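PDB 4WOD: taurocyamine kinase, which catalyses the reversible, magnesium-dependent transfer of a phosphoryl group from ATP to taurocyamine, and is built from two fused phosphagen kinase repeats. Local coordinates for residues A[208-211]-A[212-216]; A[221-224]-A[225-228]; A[378-381]-A[382-385]; A[389-392]-A[393-396]; A[582-586]-A[587-591]. The protein carries 4 engineered substitutions. All coordinates share one frame; numbering follows the deposited sequence.

Interaction 1: residues A[208-211]-A[212-216]; sequences FINK and QKNFL
Asn210 OD1 is gripped by two successive backbone N-H groups: Asn214 N at 3.1 Å, lying in the carbonyl plane on a lone pair, and Phe215 N, whose bond to the same oxygen is weak. The other end of the amide gives a shorter bond, Asn210 ND2 to Asn214 OD1 at 2.7 Å and nearly straight (166°). The two side chains cross at about a right angle, yet their amide planes are only 32° apart. CG of Asn210 stands between its own N and carbonyl carbon (chi1 68°), which turns the amide inward over the loop. Asn210 N returns a bond to Phe215 O at 3.2 Å, and Lys213 N donates to Asn210 O at 3.0 Å. This is the tip of a beta hairpin joining strands 206-210 and 215-219 of the antiparallel sheet of the first catalytic domain, with a type I turn from Asn210 to Lys213. Below the turn, Ile209 and Leu216 form an antiparallel non-hydrogen-bonded pair; their side chains lie alongside each other, CG1 of Ile209 4.1 Å from CD1 of Leu216. Phe208 and Phe215 occupy the other face, CE2 of Phe208 reaching the edge of the Phe215 ring at 4.2 Å from its CE2. Tyr160 meets Phe215 edge-to-face, and Glu159 O takes a further hydrogen bond from Asn210 ND2.

Interaction 2: residues A[221-224]-A[225-228]; sequences EEDH and IRVI. With ARG (arginine), chain B.
Asp223 and Arg226 make the tight part of this contact: OD2 of Asp223 accepts from NH1 of Arg226 at 2.6 Å in a salt bridge. The oxygen is met on its anti side, 30° out of the carboxylate plane, and the carboxylate and guanidinium planes stand 85° apart. Arg226 reaches back because its chain bends at chi3 (-57°). The other carboxylate oxygen, Asp223 OD1, takes Phe267 N. Looser are the flanking acids: Glu222 OE1 makes a long salt bridge with Arg226 NH1, 3.7 Å, and Glu221 OE1 stays 4.0 Å from Arg226 NE, too far for an ion pair in contact. Glu222 instead turns to the bound arginine, whose NH1 donates to Glu222 OE1 at a modelled 2.5 Å, very short and of doubtful exact length, and whose NH2 makes a weak bond to OE2. The salt-bridge network at the start of strand 225-232 places the guanidino-substrate pocket next to the predicted ATP site, with Glu222 facing the one and Arg226 the other.

Interaction 3: residues A[378-381]-A[382-385]; sequences GASI and EKCY
Ser380 OG donates to Glu382 OE1 at 2.5 Å, using the anti lone pair of the carboxylate. The hydroxyl lies anti to the nitrogen of its own residue (chi1 167°), over the loop that follows it, while the Glu382 chain bends at chi2 (88°) to bring its carboxylate back. The single N-H of Lys383 is divided between OG and O of Ser380, both at 3.3 Å, the carbonyl being met from above its plane; Cys384 N makes the shorter bond to Ser380 O, 2.9 Å. Outside this polar core, CE of Lys383 runs past CB of Ser380 at 3.6 Å, and on the buried side the methyl of Ala379 packs against SG of Cys384 at 3.7 Å. The loop joins helices 369-376 and 385-388 of the second N-terminal domain. Cys384 is the N-cap of the latter, its sulfur capping a backbone nitrogen just beyond. Both oxygens of Ser380 thus take hydrogen bonds from the chain that follows, and its hydroxyl bond would probably stabilise the charged form of Glu382.

Interaction 4: residues A[389-392]-A[393-396]; sequences YLTP and EIIK
Glu393 bends back over the N-cap of helix 392-398, where its OE1 receives a weak hydrogen bond from Thr391 OG1 at 3.1 Å. Its folded chain, turned at chi2 (67°), runs beside the Pro392 ring, with OE2 3.5 Å from CB of Pro392. At Ile394 the capping bond itself is made: Ile394 N donates to Thr391 OG1 at 3.2 Å, the hydroxyl standing between the N and carbonyl carbon of its own residue (chi1 64°), which points it at the N-H groups of the first turn. The buried Ile394 side chain has its CG2 4.2 Å from CD1 of Leu390 and lies against Leu409 of helix 409-418. Ile395 carries the first regular helical bond, its N to Thr391 O at 2.9 Å, while its CG1 lies 3.9 Å from CG of Leu390, the side chains at about a right angle. Leu390, centre of an inverse gamma turn, thus meets both isoleucines, and with them it faces helices 369-376 and 409-418 of the second N-terminal domain. Tyr389, just before it, points its hydroxyl elsewhere, to Asp446 on helix 437-448. Lys396 N continues the helix by donating to Pro392 O at 2.9 Å.

Interaction 5: residues A[582-586]-A[587-591]; sequences VCEED and HMRII
Glu584 sets its carboxylate against the guanidinium edge of Arg589, OE2 to NH2 at 2.7 Å, in a hydrogen-bonded salt bridge. The flat groups are nearly coplanar, 12° apart, and the oxygen is met on its syn side. Extended beyond CG, Glu584 spans the loop, while Arg589 bends at chi3 (23°) to present NH2. At the base of the loop, Cys583 N donates to His587 O at 2.8 Å, and Val582 and Met588 form the antiparallel non-hydrogen-bonded pair that joins strand 578-582 to strand 588-595 of the second catalytic domain. At the turn, a water accepts from His587 N at 2.9 Å and lies over the face of the His587 ring, donating weakly to Asp586 OD1. That oxygen also takes Cys630 N, and the His587 ring is held by Val491 N and Leu495 O. Arg589 also makes a cation-pi contact with Trp581, and Arg484 lies close by; both arginines are predicted ATP-binding residues, gathered as in a site for phosphates, and Glu584 probably holds the Arg589 guanidinium in place there.

From the N terminus, interaction 1 closes the hairpin between strands 206-210 and 215-219, and interaction 2 closes the following loop into strand 225-232. These two touch within one sheet: Leu216 N lies 2.8 Å from Ile228 O, a probable hydrogen bond, and Phe215 packs on Val227. In the second repeat, interactions 3 and 4 follow closely in sequence, separated by the rest of helix 385-388, and shape the starts of that helix and helix 392-398 in the N-terminal domain. Interaction 5 closes the loop between strands 578-582 and 588-595, the counterpart in the second sheet of interaction 2. All five run in series, none nested or crossed; the centres of interactions 2 and 5 are about 53 Å apart.

Interaction 1: residues A[208-211]-A[212-216]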
loop_
_atom_site.group_PDB
_atom_site.type_symbol
_atom_site.label_atom_id
_atom_site.label_comp_id
_atom_site.label_asym_id
_atom_site.label_seq_id
_atom_site.Cartn_x
_atom_site.Cartn_y
_atom_site.Cartn_z
ATOM N N PHE A 208 3.882 18.406 -33.189
ATOM C CA PHE A 208 3.544 17.882 -34.506
ATOM C C PHE A 208 2.361 16.923 -34.371
ATOM O O PHE A 208 2.346 16.075 -33.471
ATOM C CB PHE A 208 4.750 17.170 -35.137
ATOM C CG PHE A 208 4.454 16.546 -36.484
ATOM C CD1 PHE A 208 4.699 17.248 -37.653
ATOM C CD2 PHE A 208 3.909 15.266 -36.576
ATOM C CE1 PHE A 208 4.418 16.691 -38.896
ATOM C CE2 PHE A 208 3.630 14.698 -37.816
ATOM C CZ PHE A 208 3.884 15.407 -38.975
ATOM N N ILE A 209 1.376 17.069 -35.260
ATOM C CA ILE A 209 0.184 16.228 -35.264
ATOM C C ILE A 209 -0.089 15.728 -36.675
ATOM O O ILE A 209 -0.000 16.503 -37.635
ATOM C CB ILE A 209 -1.074 16.980 -34.767
ATOM C CG1 ILE A 209 -0.717 18.049 -33.739
ATOM C CG2 ILE A 209 -2.150 16.003 -34.234
ATOM C CD1 ILE A 209 -1.898 18.849 -33.288
ATOM N N ASN A 210 -0.417 14.446 -36.815
ATOM C CA ASN A 210 -0.774 13.936 -38.132
ATOM C C ASN A 210 -2.244 14.226 -38.427
ATOM O O ASN A 210 -2.996 14.662 -37.549
ATOM C CB ASN A 210 -0.459 12.433 -38.273
ATOM C CG ASN A 210 -1.346 11.527 -37.401
ATOM O OD1 ASN A 210 -1.910 11.938 -36.383
ATOM N ND2 ASN A 210 -1.425 10.261 -37.793
ATOM N N LYS A 211 -2.632 14.022 -39.683
ATOM C CA LYS A 211 -3.977 14.367 -40.118
ATOM C C LYS A 211 -5.031 13.581 -39.353
ATOM O O LYS A 211 -6.064 14.136 -39.001
ATOM C CB LYS A 211 -4.122 14.150 -41.621
ATOM C CG LYS A 211 -3.271 15.116 -42.431
ATOM C CD LYS A 211 -3.580 15.060 -43.924
ATOM C CE LYS A 211 -2.621 14.121 -44.646
ATOM N NZ LYS A 211 -2.393 14.549 -46.056
ATOM N N GLN A 212 -4.752 12.311 -39.048
ATOM C CA GLN A 212 -5.720 11.470 -38.331
ATOM C C GLN A 212 -5.783 11.773 -36.841
ATOM O O GLN A 212 -6.594 11.188 -36.131
ATOM C CB GLN A 212 -5.400 9.976 -38.500
ATOM C CG GLN A 212 -5.287 9.470 -39.920
ATOM C CD GLN A 212 -3.856 9.479 -40.411
ATOM O OE1 GLN A 212 -3.246 10.548 -40.579
ATOM N NE2 GLN A 212 -3.298 8.287 -40.636
ATOM N N LYS A 213 -4.905 12.653 -36.362
ATOM C CA LYS A 213 -4.867 13.039 -34.947
ATOM C C LYS A 213 -4.711 11.854 -33.982
ATOM O O LYS A 213 -5.261 11.861 -32.882
ATOM C CB LYS A 213 -6.121 13.839 -34.585
ATOM C CG LYS A 213 -6.346 15.060 -35.482
ATOM C CD LYS A 213 -7.243 16.101 -34.832
ATOM C CE LYS A 213 -7.448 17.290 -35.779
ATOM N NZ LYS A 213 -8.083 18.477 -35.125
ATOM N N ASN A 214 -3.962 10.841 -34.403
ATOM C CA ASN A 214 -3.657 9.693 -33.557
ATOM C C ASN A 214 -2.137 9.522 -33.357
ATOM O O ASN A 214 -1.679 8.488 -32.865
ATOM C CB ASN A 214 -4.269 8.417 -34.153
ATOM C CG ASN A 214 -3.746 8.115 -35.543
ATOM O OD1 ASN A 214 -2.744 8.688 -35.973
ATOM N ND2 ASN A 214 -4.408 7.195 -36.245
ATOM N N PHE A 215 -1.384 10.546 -33.758
ATOM C CA PHE A 215 0.080 10.580 -33.684
ATOM C C PHE A 215 0.491 11.995 -33.346
ATOM O O PHE A 215 0.104 12.940 -34.023
ATOM C CB PHE A 215 0.719 10.135 -34.999
ATOM C CG PHE A 215 2.236 10.155 -34.990
ATOM C CD1 PHE A 215 2.952 9.120 -34.398
ATOM C CD2 PHE A 215 2.940 11.191 -35.599
ATOM C CE1 PHE A 215 4.350 9.127 -34.391
ATOM C CE2 PHE A 215 4.336 11.210 -35.599
ATOM C CZ PHE A 215 5.040 10.172 -34.997
ATOM N N LEU A 216 1.272 12.150 -32.286
ATOM C CA LEU A 216 1.546 13.474 -31.735
ATOM C C LEU A 216 3.005 13.557 -31.293
ATOM O O LEU A 216 3.517 12.604 -30.664
ATOM C CB LEU A 216 0.606 13.746 -30.560
ATOM C CG LEU A 216 0.913 14.930 -29.641
ATOM C CD1 LEU A 216 0.553 16.256 -30.304
ATOM C CD2 LEU A 216 0.206 14.791 -28.298
#

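Interaction 2: residues A[221-224]-A[225-228]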
loop_
_atom_site.group_PDB
_atom_site.type_symbol
_atom_site.label_atom_id
_atom_site.label_comp_id
_atom_site.label_asym_id
_atom_site.label_seq_id
_atom_site.Cartn_x
_atom_site.Cartn_y
_atom_site.Cartn_z
ATOM N N GLU A 221 9.968 19.803 -25.148
ATOM C CA GLU A 221 9.121 20.049 -23.985
ATOM C C GLU A 221 9.882 19.709 -22.698
ATOM O O GLU A 221 9.745 20.388 -21.681
ATOM C CB GLU A 221 7.822 19.240 -24.076
ATOM C CG GLU A 221 6.905 19.412 -22.860
ATOM C CD GLU A 221 7.101 18.346 -21.797
ATOM O OE1 GLU A 221 7.503 17.215 -22.144
ATOM O OE2 GLU A 221 6.843 18.644 -20.610
ATOM N N GLU A 222 10.700 18.669 -22.759
ATOM C CA GLU A 222 11.480 18.198 -21.611
ATOM C C GLU A 222 12.603 17.335 -22.158
ATOM O O GLU A 222 13.793 17.671 -22.040
ATOM C CB GLU A 222 10.616 17.400 -20.629
ATOM C CG GLU A 222 11.436 16.573 -19.653
ATOM C CD GLU A 222 10.600 15.884 -18.586
ATOM O OE1 GLU A 222 10.826 14.678 -18.362
ATOM O OE2 GLU A 222 9.744 16.548 -17.954
ATOM N N ASP A 223 12.201 16.223 -22.773
ATOM C CA ASP A 223 13.086 15.487 -23.646
ATOM C C ASP A 223 13.141 16.159 -25.003
ATOM O O ASP A 223 12.301 17.018 -25.320
ATOM C CB ASP A 223 12.629 14.024 -23.776
ATOM C CG ASP A 223 12.939 13.214 -22.522
ATOM O OD1 ASP A 223 14.106 13.234 -22.080
ATOM O OD2 ASP A 223 12.012 12.603 -21.946
ATOM N N HIS A 224 14.150 15.797 -25.796
ATOM C CA HIS A 224 14.314 16.374 -27.115
ATOM C C HIS A 224 13.058 16.067 -27.931
ATOM O O HIS A 224 12.436 16.965 -28.532
ATOM C CB HIS A 224 15.581 15.832 -27.795
ATOM C CG HIS A 224 16.844 16.356 -27.173
ATOM N ND1 HIS A 224 18.093 15.868 -27.481
ATOM C CD2 HIS A 224 17.040 17.322 -26.242
ATOM C CE1 HIS A 224 19.007 16.522 -26.787
ATOM N NE2 HIS A 224 18.396 17.419 -26.032
ATOM N N ILE A 225 12.693 14.793 -27.919
ATOM C CA ILE A 225 11.503 14.303 -28.602
ATOM C C ILE A 225 10.672 13.448 -27.662
ATOM O O ILE A 225 11.208 12.581 -26.964
ATOM C CB ILE A 225 11.859 13.444 -29.829
ATOM C CG1 ILE A 225 13.080 14.017 -30.558
ATOM C CG2 ILE A 225 10.661 13.329 -30.735
ATOM C CD1 ILE A 225 13.671 13.107 -31.636
ATOM N N ARG A 226 9.368 13.702 -27.634
ATOM C CA ARG A 226 8.432 12.791 -26.999
ATOM C C ARG A 226 7.407 12.414 -28.062
ATOM O O ARG A 226 6.770 13.287 -28.656
ATOM C CB ARG A 226 7.752 13.401 -25.761
ATOM C CG ARG A 226 7.020 12.324 -24.962
ATOM C CD ARG A 226 6.563 12.738 -23.559
ATOM N NE ARG A 226 7.603 13.223 -22.637
ATOM C CZ ARG A 226 8.762 12.622 -22.344
ATOM N NH1 ARG A 226 9.573 13.195 -21.462
ATOM N NH2 ARG A 226 9.145 11.482 -22.917
ATOM N N VAL A 227 7.301 11.122 -28.331
ATOM C CA VAL A 227 6.386 10.611 -29.347
ATOM C C VAL A 227 5.251 9.826 -28.694
ATOM O O VAL A 227 5.472 8.946 -27.835
ATOM C CB VAL A 227 7.124 9.730 -30.363
ATOM C CG1 VAL A 227 6.247 9.483 -31.586
ATOM C CG2 VAL A 227 8.438 10.392 -30.775
ATOM N N ILE A 228 4.033 10.157 -29.104
ATOM C CA ILE A 228 2.808 9.633 -28.515
ATOM C C ILE A 228 1.835 9.184 -29.602
ATOM O O ILE A 228 1.495 9.971 -30.493
ATOM C CB ILE A 228 2.131 10.700 -27.645
ATOM C CG1 ILE A 228 3.143 11.261 -26.631
ATOM C CG2 ILE A 228 0.867 10.150 -26.982
ATOM C CD1 ILE A 228 2.768 12.589 -26.058
HETATM N N ARG B . 9.689 10.178 -10.312
HETATM C CA ARG B . 9.974 11.526 -10.719
HETATM C C ARG B . 10.188 12.560 -9.629
HETATM O O ARG B . 9.369 12.658 -8.683
HETATM C CB ARG B . 8.974 11.999 -11.710
HETATM C CG ARG B . 9.286 11.533 -13.091
HETATM C CD ARG B . 9.651 12.746 -13.867
HETATM N NE ARG B . 9.954 12.392 -15.221
HETATM C CZ ARG B . 9.453 13.015 -16.250
HETATM N NH1 ARG B . 9.772 12.649 -17.455
HETATM N NH2 ARG B . 8.610 13.992 -16.059
HETATM O OXT ARG B . 11.239 13.182 -9.844
#

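Interaction 3: residues A[378-381]-A[382-385]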
loop_
_atom_site.group_PDB
_atom_site.type_symbol
_atom_site.label_atom_id
_atom_site.label_comp_id
_atom_site.label_asym_id
_atom_site.label_seq_id
_atom_site.Cartn_x
_atom_site.Cartn_y
_atom_site.Cartn_z
ATOM N N GLY A 378 -0.772 -20.597 -2.171
ATOM C CA GLY A 378 0.579 -20.303 -1.732
ATOM C C GLY A 378 0.768 -20.457 -0.233
ATOM O O GLY A 378 1.889 -20.361 0.273
ATOM N N ALA A 379 -0.324 -20.683 0.492
ATOM C CA ALA A 379 -0.228 -20.888 1.931
ATOM C C ALA A 379 0.042 -22.356 2.221
ATOM O O ALA A 379 -0.377 -23.235 1.474
ATOM C CB ALA A 379 -1.499 -20.428 2.631
ATOM N N SER A 380 0.748 -22.631 3.302
ATOM C CA SER A 380 0.972 -24.017 3.671
ATOM C C SER A 380 -0.318 -24.647 4.140
ATOM O O SER A 380 -0.914 -24.188 5.114
ATOM C CB SER A 380 2.022 -24.137 4.768
ATOM O OG SER A 380 1.998 -25.446 5.314
ATOM N N ILE A 381 -0.744 -25.712 3.468
ATOM C CA ILE A 381 -1.951 -26.416 3.872
ATOM C C ILE A 381 -1.730 -27.155 5.196
ATOM O O ILE A 381 -2.646 -27.783 5.729
ATOM C CB ILE A 381 -2.412 -27.408 2.782
ATOM C CG1 ILE A 381 -3.915 -27.662 2.890
ATOM C CG2 ILE A 381 -1.606 -28.707 2.843
ATOM C CD1 ILE A 381 -4.503 -28.344 1.682
ATOM N N GLU A 382 -0.513 -27.056 5.726
ATOM C CA GLU A 382 -0.150 -27.725 6.968
ATOM C C GLU A 382 -0.209 -26.785 8.170
ATOM O O GLU A 382 -0.491 -27.224 9.281
ATOM C CB GLU A 382 1.257 -28.332 6.867
ATOM C CG GLU A 382 1.414 -29.457 5.829
ATOM C CD GLU A 382 1.758 -28.950 4.426
ATOM O OE1 GLU A 382 1.834 -27.716 4.229
ATOM O OE2 GLU A 382 1.960 -29.791 3.518
ATOM N N LYS A 383 0.072 -25.501 7.958
ATOM C CA LYS A 383 0.067 -24.549 9.070
ATOM C C LYS A 383 -1.049 -23.513 8.966
ATOM O O LYS A 383 -1.390 -22.860 9.949
ATOM C CB LYS A 383 1.413 -23.821 9.178
ATOM C CG LYS A 383 2.572 -24.492 8.471
ATOM C CD LYS A 383 3.810 -23.611 8.524
ATOM C CE LYS A 383 4.635 -23.737 7.257
ATOM N NZ LYS A 383 5.816 -22.831 7.297
ATOM N N CYS A 384 -1.611 -23.357 7.776
ATOM C CA CYS A 384 -2.600 -22.316 7.535
ATOM C C CYS A 384 -4.016 -22.868 7.652
ATOM O O CYS A 384 -4.512 -23.538 6.741
ATOM C CB CYS A 384 -2.389 -21.689 6.157
ATOM S SG CYS A 384 -3.558 -20.399 5.738
ATOM N N TYR A 385 -4.667 -22.573 8.774
ATOM C CA TYR A 385 -6.027 -23.059 9.032
ATOM C C TYR A 385 -7.001 -22.640 7.938
ATOM O O TYR A 385 -7.868 -23.424 7.535
ATOM C CB TYR A 385 -6.528 -22.550 10.382
ATOM C CG TYR A 385 -5.726 -23.050 11.560
ATOM C CD1 TYR A 385 -6.060 -24.231 12.197
ATOM C CD2 TYR A 385 -4.638 -22.328 12.038
ATOM C CE1 TYR A 385 -5.334 -24.690 13.286
ATOM C CE2 TYR A 385 -3.899 -22.777 13.122
ATOM C CZ TYR A 385 -4.251 -23.964 13.738
ATOM O OH TYR A 385 -3.530 -24.418 14.814
#

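Interaction 4: residues A[389-392]-A[393-396]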
loop_
_atom_site.group_PDB
_atom_site.type_symbol
_atom_site.label_atom_id
_atom_site.label_comp_id
_atom_site.label_asym_id
_atom_site.label_seq_id
_atom_site.Cartn_x
_atom_site.Cartn_y
_atom_site.Cartn_z
ATOM N N TYR A 389 -9.102 -25.928 5.758
ATOM C CA TYR A 389 -10.515 -26.294 5.819
ATOM C C TYR A 389 -11.303 -25.747 4.655
ATOM O O TYR A 389 -12.518 -25.930 4.586
ATOM C CB TYR A 389 -11.119 -25.848 7.154
ATOM C CG TYR A 389 -10.522 -26.677 8.260
ATOM C CD1 TYR A 389 -11.013 -27.953 8.536
ATOM C CD2 TYR A 389 -9.419 -26.225 8.974
ATOM C CE1 TYR A 389 -10.444 -28.748 9.517
ATOM C CE2 TYR A 389 -8.850 -27.006 9.959
ATOM C CZ TYR A 389 -9.366 -28.264 10.231
ATOM O OH TYR A 389 -8.780 -29.038 11.203
ATOM N N LEU A 390 -10.609 -25.102 3.722
ATOM C CA LEU A 390 -11.259 -24.641 2.504
ATOM C C LEU A 390 -11.239 -25.760 1.461
ATOM O O LEU A 390 -10.481 -25.700 0.491
ATOM C CB LEU A 390 -10.580 -23.393 1.956
ATOM C CG LEU A 390 -11.409 -22.622 0.928
ATOM C CD1 LEU A 390 -12.578 -21.923 1.601
ATOM C CD2 LEU A 390 -10.542 -21.611 0.187
ATOM N N THR A 391 -12.071 -26.779 1.671
ATOM C CA THR A 391 -12.090 -27.954 0.794
ATOM C C THR A 391 -12.918 -27.692 -0.471
ATOM O O THR A 391 -13.665 -26.713 -0.537
ATOM C CB THR A 391 -12.644 -29.197 1.530
ATOM O OG1 THR A 391 -14.010 -28.976 1.901
ATOM C CG2 THR A 391 -11.805 -29.525 2.775
ATOM N N PRO A 392 -12.762 -28.550 -1.500
ATOM C CA PRO A 392 -13.625 -28.452 -2.680
ATOM C C PRO A 392 -15.112 -28.449 -2.336
ATOM O O PRO A 392 -15.877 -27.672 -2.905
ATOM C CB PRO A 392 -13.251 -29.702 -3.475
ATOM C CG PRO A 392 -11.790 -29.883 -3.171
ATOM C CD PRO A 392 -11.628 -29.470 -1.729
ATOM N N GLU A 393 -15.506 -29.311 -1.406
ATOM C CA GLU A 393 -16.909 -29.449 -1.041
ATOM C C GLU A 393 -17.408 -28.204 -0.268
ATOM O O GLU A 393 -18.574 -27.818 -0.368
ATOM C CB GLU A 393 -17.128 -30.730 -0.226
ATOM C CG GLU A 393 -16.433 -32.032 -0.767
ATOM C CD GLU A 393 -14.878 -32.046 -0.727
ATOM O OE1 GLU A 393 -14.281 -31.621 0.285
ATOM O OE2 GLU A 393 -14.244 -32.501 -1.710
ATOM N N ILE A 394 -16.510 -27.577 0.480
ATOM C CA ILE A 394 -16.824 -26.344 1.189
ATOM C C ILE A 394 -16.960 -25.194 0.185
ATOM O O ILE A 394 -17.906 -24.420 0.243
ATOM C CB ILE A 394 -15.745 -26.019 2.239
ATOM C CG1 ILE A 394 -15.958 -26.854 3.514
ATOM C CG2 ILE A 394 -15.702 -24.504 2.535
ATOM C CD1 ILE A 394 -17.236 -26.562 4.239
ATOM N N ILE A 395 -16.023 -25.102 -0.756
ATOM C CA ILE A 395 -16.127 -24.106 -1.816
ATOM C C ILE A 395 -17.445 -24.257 -2.585
ATOM O O ILE A 395 -18.158 -23.283 -2.814
ATOM C CB ILE A 395 -14.926 -24.189 -2.787
ATOM C CG1 ILE A 395 -13.637 -23.742 -2.079
ATOM C CG2 ILE A 395 -15.175 -23.323 -4.030
ATOM C CD1 ILE A 395 -12.359 -23.944 -2.907
ATOM N N LYS A 396 -17.776 -25.489 -2.956
ATOM C CA LYS A 396 -18.995 -25.767 -3.707
ATOM C C LYS A 396 -20.245 -25.387 -2.925
ATOM O O LYS A 396 -21.184 -24.814 -3.473
ATOM C CB LYS A 396 -19.047 -27.246 -4.088
ATOM C CG LYS A 396 -20.421 -27.740 -4.526
ATOM C CD LYS A 396 -20.380 -29.236 -4.847
ATOM C CE LYS A 396 -21.759 -29.770 -5.189
ATOM N NZ LYS A 396 -22.483 -28.839 -6.095
#

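Interaction 5: residues A[582-586]-A[587-591]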
loop_
_atom_site.group_PDB
_atom_site.type_symbol
_atom_site.label_atom_id
_atom_site.label_comp_id
_atom_site.label_asym_id
_atom_site.label_seq_id
_atom_site.Cartn_x
_atom_site.Cartn_y
_atom_site.Cartn_z
ATOM N N VAL A 582 -11.030 1.510 19.752
ATOM C CA VAL A 582 -12.352 1.429 19.141
ATOM C C VAL A 582 -12.229 1.101 17.655
ATOM O O VAL A 582 -11.570 1.820 16.896
ATOM C CB VAL A 582 -13.138 2.734 19.343
ATOM C CG1 VAL A 582 -14.494 2.654 18.662
ATOM C CG2 VAL A 582 -13.321 3.006 20.841
ATOM N N CYS A 583 -12.826 -0.026 17.272
ATOM C CA CYS A 583 -12.972 -0.409 15.874
ATOM C C CYS A 583 -11.660 -0.619 15.105
ATOM O O CYS A 583 -11.533 -0.179 13.948
ATOM C CB CYS A 583 -13.814 0.634 15.133
ATOM S SG CYS A 583 -14.523 -0.008 13.599
ATOM N N GLU A 584 -10.695 -1.292 15.717
ATOM C CA GLU A 584 -9.506 -1.729 14.981
ATOM C C GLU A 584 -9.802 -3.052 14.256
ATOM O O GLU A 584 -10.319 -3.047 13.127
ATOM C CB GLU A 584 -8.295 -1.882 15.903
ATOM C CG GLU A 584 -7.024 -2.171 15.139
ATOM C CD GLU A 584 -5.784 -2.094 16.006
ATOM O OE1 GLU A 584 -4.846 -1.360 15.618
ATOM O OE2 GLU A 584 -5.750 -2.764 17.067
ATOM N N GLU A 585 -9.497 -4.181 14.891
ATOM C CA GLU A 585 -9.878 -5.475 14.308
ATOM C C GLU A 585 -11.226 -5.933 14.843
ATOM O O GLU A 585 -12.057 -6.467 14.104
ATOM C CB GLU A 585 -8.834 -6.547 14.589
ATOM C CG GLU A 585 -9.173 -7.895 13.965
ATOM C CD GLU A 585 -8.100 -8.934 14.218
ATOM O OE1 GLU A 585 -6.991 -8.779 13.667
ATOM O OE2 GLU A 585 -8.357 -9.897 14.970
ATOM N N ASP A 586 -11.428 -5.729 16.140
ATOM C CA ASP A 586 -12.706 -5.993 16.769
ATOM C C ASP A 586 -13.330 -4.653 17.080
ATOM O O ASP A 586 -12.605 -3.631 17.150
ATOM C CB ASP A 586 -12.534 -6.822 18.053
ATOM C CG ASP A 586 -12.241 -8.286 17.777
ATOM O OD1 ASP A 586 -12.956 -8.886 16.942
ATOM O OD2 ASP A 586 -11.314 -8.839 18.399
ATOM N N HIS A 587 -14.650 -4.650 17.301
ATOM C CA HIS A 587 -15.344 -3.419 17.641
ATOM C C HIS A 587 -14.657 -2.752 18.827
ATOM O O HIS A 587 -14.538 -1.538 18.867
ATOM C CB HIS A 587 -16.814 -3.671 17.964
ATOM C CG HIS A 587 -17.622 -4.088 16.770
ATOM N ND1 HIS A 587 -18.776 -4.836 16.873
ATOM C CD2 HIS A 587 -17.416 -3.893 15.448
ATOM C CE1 HIS A 587 -19.254 -5.078 15.664
ATOM N NE2 HIS A 587 -18.452 -4.509 14.781
ATOM N N MET A 588 -14.220 -3.565 19.775
ATOM C CA MET A 588 -13.441 -3.065 20.917
ATOM C C MET A 588 -12.347 -4.017 21.360
ATOM O O MET A 588 -12.513 -5.238 21.335
ATOM C CB MET A 588 -14.345 -2.795 22.118
ATOM C CG MET A 588 -15.278 -1.629 21.999
ATOM S SD MET A 588 -16.266 -1.560 23.539
ATOM C CE MET A 588 -17.337 -2.966 23.347
ATOM N N ARG A 589 -11.223 -3.447 21.784
ATOM C CA ARG A 589 -10.245 -4.177 22.568
ATOM C C ARG A 589 -10.234 -3.409 23.885
ATOM O O ARG A 589 -9.971 -2.213 23.885
ATOM C CB ARG A 589 -8.856 -4.226 21.887
ATOM C CG ARG A 589 -7.807 -5.017 22.676
ATOM C CD ARG A 589 -6.484 -5.322 21.911
ATOM N NE ARG A 589 -6.208 -4.408 20.796
ATOM C CZ ARG A 589 -5.185 -3.553 20.755
ATOM N NH1 ARG A 589 -4.337 -3.468 21.772
ATOM N NH2 ARG A 589 -5.010 -2.766 19.702
ATOM N N ILE A 590 -10.619 -4.073 24.975
ATOM C CA ILE A 590 -10.683 -3.433 26.290
ATOM C C ILE A 590 -9.498 -3.909 27.130
ATOM O O ILE A 590 -9.315 -5.104 27.321
ATOM C CB ILE A 590 -12.008 -3.746 27.021
ATOM C CG1 ILE A 590 -13.208 -3.380 26.136
ATOM C CG2 ILE A 590 -12.085 -3.008 28.386
ATOM C CD1 ILE A 590 -14.534 -3.921 26.674
ATOM N N ILE A 591 -8.717 -2.962 27.644
ATOM C CA ILE A 591 -7.385 -3.262 28.176
ATOM C C ILE A 591 -7.180 -2.706 29.571
ATOM O O ILE A 591 -7.492 -1.556 29.819
ATOM C CB ILE A 591 -6.276 -2.659 27.263
ATOM C CG1 ILE A 591 -6.387 -3.188 25.830
ATOM C CG2 ILE A 591 -4.874 -2.925 27.813
ATOM C CD1 ILE A 591 -5.987 -2.139 24.800
HETATM O O HOH W 1 -15.852 -7.148 16.322
#